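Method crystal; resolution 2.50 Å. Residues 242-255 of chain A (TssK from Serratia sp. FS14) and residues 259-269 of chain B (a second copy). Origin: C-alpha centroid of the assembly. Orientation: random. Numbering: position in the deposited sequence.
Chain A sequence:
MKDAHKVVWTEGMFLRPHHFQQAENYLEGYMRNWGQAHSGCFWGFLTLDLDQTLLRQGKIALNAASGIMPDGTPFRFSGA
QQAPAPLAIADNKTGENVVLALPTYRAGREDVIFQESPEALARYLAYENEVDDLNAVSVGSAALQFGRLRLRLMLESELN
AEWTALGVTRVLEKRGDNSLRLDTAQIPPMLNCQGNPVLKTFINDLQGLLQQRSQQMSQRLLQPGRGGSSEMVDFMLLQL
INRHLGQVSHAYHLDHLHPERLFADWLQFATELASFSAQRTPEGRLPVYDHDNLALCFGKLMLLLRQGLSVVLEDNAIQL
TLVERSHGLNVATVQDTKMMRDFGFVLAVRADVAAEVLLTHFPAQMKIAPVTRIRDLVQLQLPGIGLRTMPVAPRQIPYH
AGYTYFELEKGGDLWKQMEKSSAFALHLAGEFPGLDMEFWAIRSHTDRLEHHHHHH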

# COMPACT_ATOMS: atom_id res chain seq x y z
N ASN A 242 -2.14 5.04 -13.38
CA ASN A 242 -1.23 6.04 -12.83
C ASN A 242 -1.09 5.92 -11.32
O ASN A 242 0.01 6.04 -10.80
CB ASN A 242 -1.70 7.43 -13.23
CG ASN A 242 -1.30 7.78 -14.63
OD1 ASN A 242 -0.39 7.20 -15.17
ND2 ASN A 242 -1.96 8.76 -15.21
N ARG A 243 -2.18 5.64 -10.62
CA ARG A 243 -2.09 5.38 -9.19
C ARG A 243 -1.10 4.28 -8.87
O ARG A 243 -0.35 4.37 -7.90
CB ARG A 243 -3.46 5.02 -8.63
CG ARG A 243 -3.40 4.61 -7.17
CD ARG A 243 -4.59 3.83 -6.70
NE ARG A 243 -5.82 4.28 -7.34
CZ ARG A 243 -6.95 3.58 -7.35
NH1 ARG A 243 -7.00 2.42 -6.76
NH2 ARG A 243 -8.02 4.05 -7.97
N HIS A 244 -1.09 3.22 -9.67
CA HIS A 244 -0.25 2.07 -9.39
C HIS A 244 1.18 2.22 -9.92
O HIS A 244 2.06 1.50 -9.47
CB HIS A 244 -0.93 0.82 -9.94
CG HIS A 244 -2.16 0.46 -9.19
ND1 HIS A 244 -3.41 0.93 -9.53
CD2 HIS A 244 -2.34 -0.27 -8.07
CE1 HIS A 244 -4.30 0.49 -8.66
NE2 HIS A 244 -3.67 -0.23 -7.76
N LEU A 245 1.42 3.13 -10.85
CA LEU A 245 2.79 3.54 -11.13
C LEU A 245 3.51 3.94 -9.85
O LEU A 245 4.67 3.56 -9.62
CB LEU A 245 2.78 4.71 -12.10
CG LEU A 245 2.87 4.39 -13.59
CD1 LEU A 245 3.01 5.69 -14.36
CD2 LEU A 245 4.05 3.49 -13.85
N GLY A 246 2.83 4.68 -8.99
CA GLY A 246 3.44 5.12 -7.77
C GLY A 246 3.50 4.02 -6.76
O GLY A 246 4.51 3.85 -6.08
N GLN A 247 2.43 3.26 -6.67
CA GLN A 247 2.35 2.16 -5.72
C GLN A 247 3.45 1.15 -5.97
O GLN A 247 4.10 0.69 -5.03
CB GLN A 247 0.99 1.49 -5.80
CG GLN A 247 0.60 0.72 -4.59
CD GLN A 247 -0.60 -0.16 -4.80
OE1 GLN A 247 -0.48 -1.24 -5.33
NE2 GLN A 247 -1.77 0.28 -4.36
N VAL A 248 3.67 0.79 -7.23
CA VAL A 248 4.61 -0.27 -7.53
C VAL A 248 6.03 0.26 -7.47
O VAL A 248 6.94 -0.44 -7.04
CB VAL A 248 4.29 -0.94 -8.88
CG1 VAL A 248 4.82 -0.17 -10.05
CG2 VAL A 248 4.84 -2.33 -8.94
N SER A 249 6.22 1.52 -7.84
CA SER A 249 7.52 2.16 -7.65
C SER A 249 7.96 2.10 -6.20
O SER A 249 9.10 1.77 -5.89
CB SER A 249 7.44 3.61 -8.09
OG SER A 249 8.74 4.13 -8.18
N HIS A 250 7.06 2.44 -5.29
CA HIS A 250 7.40 2.33 -3.89
C HIS A 250 7.77 0.90 -3.53
O HIS A 250 8.77 0.65 -2.87
CB HIS A 250 6.23 2.81 -3.04
CG HIS A 250 6.57 3.00 -1.60
ND1 HIS A 250 7.35 4.05 -1.16
CD2 HIS A 250 6.26 2.27 -0.51
CE1 HIS A 250 7.48 3.96 0.15
NE2 HIS A 250 6.84 2.88 0.56
N ALA A 251 6.96 -0.06 -3.98
CA ALA A 251 7.26 -1.46 -3.73
C ALA A 251 8.62 -1.84 -4.29
O ALA A 251 9.42 -2.51 -3.64
CB ALA A 251 6.17 -2.34 -4.33
N TYR A 252 8.89 -1.40 -5.50
CA TYR A 252 10.12 -1.77 -6.17
C TYR A 252 11.34 -1.25 -5.43
O TYR A 252 12.39 -1.89 -5.44
CB TYR A 252 10.07 -1.21 -7.59
CG TYR A 252 11.28 -1.41 -8.43
CD1 TYR A 252 11.50 -2.61 -9.08
CD2 TYR A 252 12.18 -0.38 -8.65
CE1 TYR A 252 12.58 -2.79 -9.89
CE2 TYR A 252 13.27 -0.56 -9.46
CZ TYR A 252 13.46 -1.77 -10.08
OH TYR A 252 14.53 -1.98 -10.89
N HIS A 253 11.23 -0.10 -4.80
CA HIS A 253 12.38 0.49 -4.15
C HIS A 253 12.50 0.15 -2.68
O HIS A 253 13.59 0.27 -2.13
CB HIS A 253 12.36 1.99 -4.34
CG HIS A 253 12.80 2.43 -5.70
ND1 HIS A 253 11.95 2.98 -6.62
CD2 HIS A 253 14.02 2.40 -6.29
CE1 HIS A 253 12.61 3.28 -7.72
NE2 HIS A 253 13.87 2.94 -7.54
N LEU A 254 11.43 -0.30 -2.04
CA LEU A 254 11.52 -0.63 -0.63
C LEU A 254 12.54 -1.73 -0.40
O LEU A 254 12.59 -2.71 -1.13
CB LEU A 254 10.17 -1.08 -0.11
CG LEU A 254 9.16 -0.04 0.33
CD1 LEU A 254 7.89 -0.71 0.77
CD2 LEU A 254 9.72 0.74 1.45
N ASP A 255 13.38 -1.55 0.61
CA ASP A 255 14.30 -2.60 1.01
C ASP A 255 13.60 -3.72 1.75
O ASP A 255 14.12 -4.83 1.79
CB ASP A 255 15.40 -2.04 1.90
CG ASP A 255 16.46 -1.37 1.13
OD1 ASP A 255 16.48 -1.53 -0.09
OD2 ASP A 255 17.29 -0.70 1.74
N PRO B 259 6.66 7.50 8.88
CA PRO B 259 6.71 8.28 7.65
C PRO B 259 6.64 7.45 6.38
O PRO B 259 6.17 7.95 5.36
CB PRO B 259 8.05 9.00 7.76
CG PRO B 259 8.42 8.93 9.15
CD PRO B 259 7.76 7.81 9.80
N GLU B 260 7.14 6.22 6.39
CA GLU B 260 7.12 5.41 5.18
C GLU B 260 5.69 5.13 4.75
O GLU B 260 5.36 5.22 3.57
CB GLU B 260 7.88 4.10 5.42
CG GLU B 260 7.94 3.12 4.26
CD GLU B 260 6.72 2.20 4.16
OE1 GLU B 260 6.15 1.79 5.18
OE2 GLU B 260 6.30 1.94 3.03
N ARG B 261 4.84 4.81 5.71
CA ARG B 261 3.44 4.60 5.43
C ARG B 261 2.81 5.85 4.82
O ARG B 261 2.10 5.78 3.82
CB ARG B 261 2.74 4.18 6.71
CG ARG B 261 1.28 4.06 6.61
CD ARG B 261 0.66 3.53 7.87
NE ARG B 261 -0.78 3.68 7.83
CZ ARG B 261 -1.60 3.46 8.85
NH1 ARG B 261 -1.11 3.08 10.01
NH2 ARG B 261 -2.89 3.64 8.70
N LEU B 262 3.09 7.00 5.40
CA LEU B 262 2.58 8.24 4.85
C LEU B 262 3.10 8.46 3.44
O LEU B 262 2.37 8.87 2.56
CB LEU B 262 2.97 9.42 5.74
CG LEU B 262 2.41 10.76 5.27
CD1 LEU B 262 0.93 10.86 5.60
CD2 LEU B 262 3.16 11.87 5.89
N PHE B 263 4.37 8.21 3.23
CA PHE B 263 4.95 8.48 1.93
C PHE B 263 4.35 7.57 0.85
O PHE B 263 4.22 7.97 -0.30
CB PHE B 263 6.46 8.33 2.03
CG PHE B 263 7.20 8.72 0.82
CD1 PHE B 263 7.28 7.86 -0.27
CD2 PHE B 263 7.87 9.94 0.76
CE1 PHE B 263 7.97 8.22 -1.39
CE2 PHE B 263 8.58 10.31 -0.35
CZ PHE B 263 8.64 9.45 -1.43
N ALA B 264 3.98 6.34 1.22
CA ALA B 264 3.45 5.43 0.21
C ALA B 264 2.10 5.92 -0.28
O ALA B 264 1.89 6.05 -1.49
CB ALA B 264 3.36 4.01 0.77
N ASP B 265 1.20 6.24 0.63
CA ASP B 265 -0.07 6.84 0.25
C ASP B 265 0.12 8.06 -0.63
O ASP B 265 -0.51 8.18 -1.68
CB ASP B 265 -0.87 7.18 1.49
CG ASP B 265 -1.38 5.96 2.17
OD1 ASP B 265 -1.03 4.88 1.71
OD2 ASP B 265 -2.09 6.03 3.17
N TRP B 266 1.03 8.96 -0.25
CA TRP B 266 1.09 10.23 -0.97
C TRP B 266 1.74 10.08 -2.32
O TRP B 266 1.44 10.85 -3.24
CB TRP B 266 1.84 11.30 -0.18
CG TRP B 266 1.15 11.85 1.01
CD1 TRP B 266 0.00 11.42 1.55
CD2 TRP B 266 1.58 12.95 1.81
NE1 TRP B 266 -0.32 12.16 2.65
CE2 TRP B 266 0.64 13.12 2.82
CE3 TRP B 266 2.68 13.82 1.75
CZ2 TRP B 266 0.76 14.11 3.79
CZ3 TRP B 266 2.78 14.79 2.71
CH2 TRP B 266 1.83 14.93 3.71
N LEU B 267 2.66 9.15 -2.46
CA LEU B 267 3.23 8.92 -3.77
C LEU B 267 2.18 8.40 -4.74
O LEU B 267 2.11 8.84 -5.89
CB LEU B 267 4.41 7.96 -3.62
CG LEU B 267 5.11 7.52 -4.89
CD1 LEU B 267 5.56 8.70 -5.67
CD2 LEU B 267 6.26 6.68 -4.56
N GLN B 268 1.32 7.49 -4.29
CA GLN B 268 0.22 7.02 -5.13
C GLN B 268 -0.68 8.18 -5.54
O GLN B 268 -1.10 8.28 -6.70
CB GLN B 268 -0.61 5.98 -4.39
CG GLN B 268 -0.06 4.61 -4.36
CD GLN B 268 -0.79 3.73 -3.38
OE1 GLN B 268 -1.96 3.41 -3.56
NE2 GLN B 268 -0.10 3.33 -2.32
N PHE B 269 -0.99 9.04 -4.57
CA PHE B 269 -1.78 10.23 -4.81
C PHE B 269 -1.14 11.09 -5.88
O PHE B 269 -1.83 11.59 -6.77
CB PHE B 269 -1.91 10.98 -3.50
CG PHE B 269 -2.85 12.13 -3.54
CD1 PHE B 269 -3.74 12.30 -4.58
CD2 PHE B 269 -2.82 13.08 -2.55
CE1 PHE B 269 -4.59 13.38 -4.61
CE2 PHE B 269 -3.67 14.16 -2.57
CZ PHE B 269 -4.56 14.30 -3.61

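Two helices from two copies of TssK, residues 242-253 of chain A and 259-269 of chain B, pack against each other with their N-to-C directions 146° apart, so they run roughly antiparallel. Their axes approach to 7.5 Å, and the two stretches together bury 458 Å². The backbones are nearest at one end, where the CA atoms of Gly246(A) and Gln268(B) lie 4.6 Å apart; the spacing widens to 6.5 Å between the CA atoms of His250(A) and Ala264(B), and to 9.5 Å between those of Leu254(A) and Glu260(B). The helices therefore splay.

Gln268(B) has the most surface covered, 104 Å², and works at the tight end. Its CA-to-CB bond points sideways, but with chi1 m and chi2 t the end comes nearer to chain A. Gln268(B) CG lies 3.6 Å from Arg243(A) O, a carbonyl that also accepts the helical hydrogen bond from Gln247(A) N. Farther out, Gln247(A) NE2 donates to Gln268(B) OE1 at 3.2 Å; the angle of 163° is nearly straight, but the bond is weak. It pairs an amide N-H with an amide oxygen, two polar groups without net charge. The close approach depends on Gly246(A). A CB on this residue would point toward chain B and fall 2.9 Å from Leu267(B) O, a clash, and 3.3 Å from Gln268(B) CA. Leu267(B) CD2 also lies 3.7 Å from Gly246(A) O.

One helical turn on, His250(A) points toward chain B and has 89 Å² covered. Its side chain enters as a knob among Glu260(B), Phe263(B), Ala264(B) and Leu267(B). Both chemical characters of the imidazole are used. At the ring edge, near its plane, His250(A) NE2 donates to Glu260(B) OE2 at 2.7 Å and 166°, a short, nearly linear hydrogen bond to a carboxylate oxygen. Over one face sits the methyl of Ala264(B): its CB lies 3.9 Å from the ring centroid and 24° off the ring normal, a CH-pi contact, with CB 3.6 Å from His250(A) CD2 as the closest pair. Phe263(B) meets the histidine rim to rim, CD1 to His250(A) ND1 at 3.9 Å, with centroids 5.9 Å apart and planes at 31°; neither ring covers the other's face. Leu267(B) CD2 packs 4.2 Å from His250(A) CB, joining this pocket to the glycine contact.

Glu260(B), with chi1 t and chi2 m, brings its end nearer to chain A although its CA-to-CB bond points sideways. Its OE2 is also hydrogen-bonded elsewhere in the structure. Leu254(A), the first residue to leave helical geometry, points toward chain B and places CD1 3.8 Å from Glu260(B) OE2, adding a nonpolar neighbor beside the carboxylate.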